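Local coordinates for protein Baccell_00856 (Bacteroides cellulosilyticus DSM 14838, PDB 5MVH) that is a beta-propeller glycoside hydrolase that probably cleaves rhamnose from a glycan, as a rhamnosidase, at residues 293-298 with 313-318; 342-347 with 356-361. All blocks are in the same frame, centred on the assembly; numbering follows the deposited sequence.

Contact 1: residues 293-298 with 313-318; sequences EVPQYR and SNRHTP
The carboxamide of Q296 reads the backbone of R315 with both its ends. Its OE1 accepts from R315 N at 2.8 Å, in the carbonyl plane and on a lone pair, while its NE2 donates to R315 O at 3.0 Å, reaching that carbonyl from above its plane. A second donor, S313 OG, meets Q296 OE1 at 2.8 Å, also on a lone pair, and the same hydroxyl oxygen accepts from Y297 N at 2.9 Å. Q296 CG stands beside the backbone N (chi1 -57°) and the chain bends again at chi2 (-76°), folding over to lay its amide along the 313-318 loop. Farther along, R315 replies in kind: its NH1 bridges P295 O (3.1 Å) and T317 O (2.8 Å), with V294 CG1 packed 3.5 Å from R315 NH1. The bend of the R315 chain at chi3 (68°) brings the guanidinium to these carbonyls, and a salt bridge from NE to D349 holds it from outside. P318 CB touches E293 O at 3.4 Å. With an alanine here in place of Q296, R315 N and R315 O would probably lose their side-chain mates and S313 OG its acceptor. Side-chain groups rather than a strand ladder thus hold the loop to 293-298: the amide serves the N and O of R315, while the guanidinium joins P295 O of one segment to T317 O of the other.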
# COMPACT_ATOMS: atom_id res chain seq x y z
N GLU A 293 -19.69 -14.18 13.26
CA GLU A 293 -19.02 -14.93 12.22
C GLU A 293 -18.59 -14.00 11.08
O GLU A 293 -18.00 -14.47 10.09
CB GLU A 293 -19.94 -16.00 11.60
CG GLU A 293 -20.40 -17.11 12.53
CD GLU A 293 -19.36 -18.20 12.76
OE1 GLU A 293 -18.27 -18.17 12.14
OE2 GLU A 293 -19.66 -19.12 13.56
N VAL A 294 -18.90 -12.70 11.19
CA VAL A 294 -18.81 -11.82 10.02
C VAL A 294 -17.68 -10.82 10.17
O VAL A 294 -17.79 -9.91 10.98
CB VAL A 294 -20.15 -11.08 9.73
CG1 VAL A 294 -20.04 -10.29 8.42
CG2 VAL A 294 -21.29 -12.06 9.63
N PRO A 295 -16.60 -10.97 9.36
CA PRO A 295 -15.58 -9.92 9.35
C PRO A 295 -16.13 -8.56 8.91
O PRO A 295 -16.97 -8.50 8.04
CB PRO A 295 -14.53 -10.46 8.37
CG PRO A 295 -14.77 -11.90 8.34
CD PRO A 295 -16.27 -12.00 8.37
N GLN A 296 -15.66 -7.49 9.54
CA GLN A 296 -16.09 -6.15 9.22
C GLN A 296 -14.88 -5.26 9.00
O GLN A 296 -13.90 -5.35 9.74
CB GLN A 296 -16.88 -5.54 10.36
CG GLN A 296 -18.11 -6.33 10.80
CD GLN A 296 -19.32 -6.20 9.86
OE1 GLN A 296 -19.35 -5.37 8.92
NE2 GLN A 296 -20.32 -7.03 10.11
N TYR A 297 -15.00 -4.34 8.06
CA TYR A 297 -14.01 -3.27 7.92
C TYR A 297 -13.93 -2.37 9.15
O TYR A 297 -14.95 -2.03 9.77
CB TYR A 297 -14.32 -2.42 6.69
CG TYR A 297 -14.06 -3.10 5.35
CD1 TYR A 297 -12.75 -3.29 4.91
CD2 TYR A 297 -15.11 -3.52 4.53
CE1 TYR A 297 -12.49 -3.88 3.70
CE2 TYR A 297 -14.87 -4.10 3.28
CZ TYR A 297 -13.56 -4.27 2.87
OH TYR A 297 -13.31 -4.81 1.63
N ARG A 298 -12.71 -1.99 9.48
CA ARG A 298 -12.43 -1.14 10.63
C ARG A 298 -11.53 0.03 10.24
O ARG A 298 -10.82 -0.04 9.23
CB ARG A 298 -11.71 -1.92 11.73
CG ARG A 298 -12.21 -3.32 11.98
CD ARG A 298 -13.47 -3.32 12.82
NE ARG A 298 -14.01 -4.68 12.89
CZ ARG A 298 -14.70 -5.19 13.90
NH1 ARG A 298 -14.92 -4.47 14.99
NH2 ARG A 298 -15.17 -6.43 13.82
N SER A 313 -18.06 -0.85 8.20
CA SER A 313 -19.07 -1.55 7.42
C SER A 313 -20.20 -2.12 8.30
O SER A 313 -20.13 -2.12 9.54
CB SER A 313 -18.40 -2.68 6.65
OG SER A 313 -17.73 -3.58 7.51
N ASN A 314 -21.23 -2.61 7.62
CA ASN A 314 -22.34 -3.28 8.27
C ASN A 314 -22.67 -4.55 7.49
O ASN A 314 -23.77 -4.71 6.91
CB ASN A 314 -23.54 -2.35 8.38
CG ASN A 314 -24.64 -2.93 9.24
OD1 ASN A 314 -24.37 -3.75 10.13
ND2 ASN A 314 -25.87 -2.55 8.96
N ARG A 315 -21.68 -5.42 7.44
CA ARG A 315 -21.77 -6.65 6.65
C ARG A 315 -22.60 -7.72 7.37
O ARG A 315 -22.79 -7.66 8.58
CB ARG A 315 -20.38 -7.20 6.34
CG ARG A 315 -19.43 -6.15 5.71
CD ARG A 315 -18.08 -6.77 5.33
NE ARG A 315 -18.25 -7.70 4.24
CZ ARG A 315 -18.35 -9.04 4.31
NH1 ARG A 315 -18.25 -9.70 5.46
NH2 ARG A 315 -18.55 -9.71 3.19
N HIS A 316 -23.08 -8.68 6.60
CA HIS A 316 -23.80 -9.81 7.16
C HIS A 316 -23.39 -11.17 6.59
O HIS A 316 -23.99 -12.16 6.97
CB HIS A 316 -25.31 -9.59 6.94
CG HIS A 316 -25.69 -9.51 5.50
ND1 HIS A 316 -26.03 -10.62 4.75
CD2 HIS A 316 -25.76 -8.45 4.65
CE1 HIS A 316 -26.30 -10.24 3.51
NE2 HIS A 316 -26.14 -8.93 3.43
N THR A 317 -22.37 -11.23 5.74
CA THR A 317 -21.95 -12.45 5.08
C THR A 317 -20.60 -12.92 5.64
O THR A 317 -19.58 -12.22 5.50
CB THR A 317 -21.79 -12.26 3.57
OG1 THR A 317 -22.94 -11.57 3.05
CG2 THR A 317 -21.62 -13.58 2.87
N PRO A 318 -20.57 -14.10 6.27
CA PRO A 318 -19.31 -14.64 6.76
C PRO A 318 -18.31 -15.04 5.68
O PRO A 318 -18.70 -15.38 4.53
CB PRO A 318 -19.72 -15.91 7.53
CG PRO A 318 -21.18 -15.95 7.56
CD PRO A 318 -21.72 -14.99 6.55

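Contact 2: residues 342-347 with 356-361; sequences EIFYIF and VSLAHA
H360 turns an edge toward the face of F344, an edge-to-face pair with ring centroids 4.9 Å apart and planes at 70°. The two side chains run side by side, and H360 CD2 sits over the centre of the phenylalanine ring. H360 CG lies anti to the backbone N (chi1 177°), which carries the imidazole across to E342, where H360 NE2 donates to E342 OE2 at 2.8 Å. That oxygen lies in the ring plane and offers its anti lone pair, while the carboxylate stands almost perpendicular to the imidazole (88°); one ring is therefore fixed by both a polar and an aromatic partner. Next to F344 on this face, L358 CD1 touches I346 CD1 at 3.8 Å. The other face carries F347, whose ring folds back over the neighbouring strand: S357 CB rests on its face, 3.6 Å from the centroid in a CH-pi contact, and A359 CB meets F347 CE1 at 3.8 Å. Y345 CB packs on A359 CB. Six backbone hydrogen bonds, two at each of the pairs I343-A361, Y345-A359 and F347-S357, tie the strands into an antiparallel hairpin, the two inner strands of a four-stranded beta-propeller blade.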
# COMPACT_ATOMS: atom_id res chain seq x y z
N GLU A 342 -12.40 14.21 7.50
CA GLU A 342 -13.16 13.62 6.39
C GLU A 342 -12.36 12.40 5.90
O GLU A 342 -11.13 12.47 5.72
CB GLU A 342 -13.38 14.63 5.26
CG GLU A 342 -14.28 14.12 4.15
CD GLU A 342 -14.38 15.07 2.97
OE1 GLU A 342 -13.68 16.11 2.95
OE2 GLU A 342 -15.15 14.81 2.04
N ILE A 343 -13.05 11.26 5.76
CA ILE A 343 -12.45 9.98 5.40
C ILE A 343 -13.06 9.41 4.12
O ILE A 343 -14.28 9.24 4.04
CB ILE A 343 -12.68 8.88 6.47
CG1 ILE A 343 -12.38 9.38 7.88
CG2 ILE A 343 -11.81 7.65 6.19
CD1 ILE A 343 -10.94 9.83 8.06
N PHE A 344 -12.20 9.07 3.16
CA PHE A 344 -12.57 8.22 2.02
C PHE A 344 -11.96 6.85 2.25
O PHE A 344 -10.74 6.73 2.40
CB PHE A 344 -12.02 8.81 0.72
CG PHE A 344 -12.59 10.15 0.34
CD1 PHE A 344 -12.18 11.31 1.00
CD2 PHE A 344 -13.51 10.27 -0.70
CE1 PHE A 344 -12.69 12.56 0.64
CE2 PHE A 344 -14.02 11.52 -1.07
CZ PHE A 344 -13.60 12.67 -0.39
N TYR A 345 -12.81 5.83 2.29
CA TYR A 345 -12.42 4.47 2.65
C TYR A 345 -12.84 3.61 1.49
O TYR A 345 -14.06 3.39 1.25
CB TYR A 345 -13.11 4.11 3.97
CG TYR A 345 -12.65 2.84 4.66
CD1 TYR A 345 -12.95 1.58 4.13
CD2 TYR A 345 -11.96 2.89 5.87
CE1 TYR A 345 -12.55 0.42 4.78
CE2 TYR A 345 -11.56 1.74 6.51
CZ TYR A 345 -11.87 0.50 5.98
OH TYR A 345 -11.47 -0.64 6.59
N ILE A 346 -11.85 3.12 0.74
CA ILE A 346 -12.11 2.44 -0.52
C ILE A 346 -12.06 0.91 -0.31
O ILE A 346 -11.10 0.39 0.29
CB ILE A 346 -11.09 2.87 -1.61
CG1 ILE A 346 -11.06 4.41 -1.80
CG2 ILE A 346 -11.37 2.13 -2.91
CD1 ILE A 346 -12.35 5.04 -2.32
N PHE A 347 -13.05 0.20 -0.82
CA PHE A 347 -13.16 -1.22 -0.61
C PHE A 347 -13.84 -1.92 -1.79
O PHE A 347 -14.22 -1.30 -2.79
CB PHE A 347 -13.86 -1.52 0.74
CG PHE A 347 -15.35 -1.22 0.78
CD1 PHE A 347 -15.83 0.08 0.97
CD2 PHE A 347 -16.30 -2.26 0.68
CE1 PHE A 347 -17.21 0.35 1.00
CE2 PHE A 347 -17.67 -2.00 0.72
CZ PHE A 347 -18.13 -0.69 0.90
N VAL A 356 -16.15 -1.50 -7.28
CA VAL A 356 -15.36 -0.54 -6.53
C VAL A 356 -16.35 0.21 -5.66
O VAL A 356 -17.31 0.75 -6.19
CB VAL A 356 -14.65 0.47 -7.46
CG1 VAL A 356 -13.93 1.54 -6.61
CG2 VAL A 356 -13.71 -0.28 -8.41
N SER A 357 -16.11 0.25 -4.35
CA SER A 357 -17.03 0.91 -3.41
C SER A 357 -16.30 1.92 -2.53
O SER A 357 -15.08 1.81 -2.29
CB SER A 357 -17.72 -0.11 -2.53
OG SER A 357 -18.55 -0.93 -3.32
N LEU A 358 -17.08 2.92 -2.10
CA LEU A 358 -16.64 4.00 -1.25
C LEU A 358 -17.47 4.01 0.02
O LEU A 358 -18.71 4.10 -0.03
CB LEU A 358 -16.77 5.34 -1.94
CG LEU A 358 -16.59 6.60 -1.09
CD1 LEU A 358 -15.20 6.65 -0.48
CD2 LEU A 358 -16.90 7.86 -1.89
N ALA A 359 -16.78 3.94 1.16
CA ALA A 359 -17.35 4.25 2.45
C ALA A 359 -16.81 5.63 2.82
O ALA A 359 -15.60 5.82 2.88
CB ALA A 359 -16.95 3.20 3.48
N HIS A 360 -17.70 6.61 3.01
CA HIS A 360 -17.28 7.99 3.24
C HIS A 360 -17.80 8.48 4.57
O HIS A 360 -18.95 8.23 4.88
CB HIS A 360 -17.78 8.90 2.12
CG HIS A 360 -17.44 10.35 2.31
ND1 HIS A 360 -18.32 11.24 2.88
CD2 HIS A 360 -16.33 11.06 2.01
CE1 HIS A 360 -17.77 12.44 2.92
NE2 HIS A 360 -16.56 12.36 2.40
N ALA A 361 -16.94 9.16 5.35
CA ALA A 361 -17.36 9.81 6.58
C ALA A 361 -17.02 11.28 6.49
O ALA A 361 -15.88 11.63 6.20
CB ALA A 361 -16.66 9.18 7.78

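In the fold
Contact 1 closes before contact 2 opens along the chain, and their centres lie about 16 Å apart, on the same side of the chain's centre. They belong to consecutive four-stranded antiparallel sheets: strand 296-302 is the third of the sheet running from 272-275 to 307-311, whereas 342-347 and 357-361 are the middle strands of the next. The loop of residues 313-318 leaves the first sheet on the way to the second. The sheets meet directly, since Y345 OH forms a hydrogen bond with R298 O and the Y297 and F347 rings touch. Such side-by-side packing of successive blades, repeated round the ring, is how a beta-propeller is built.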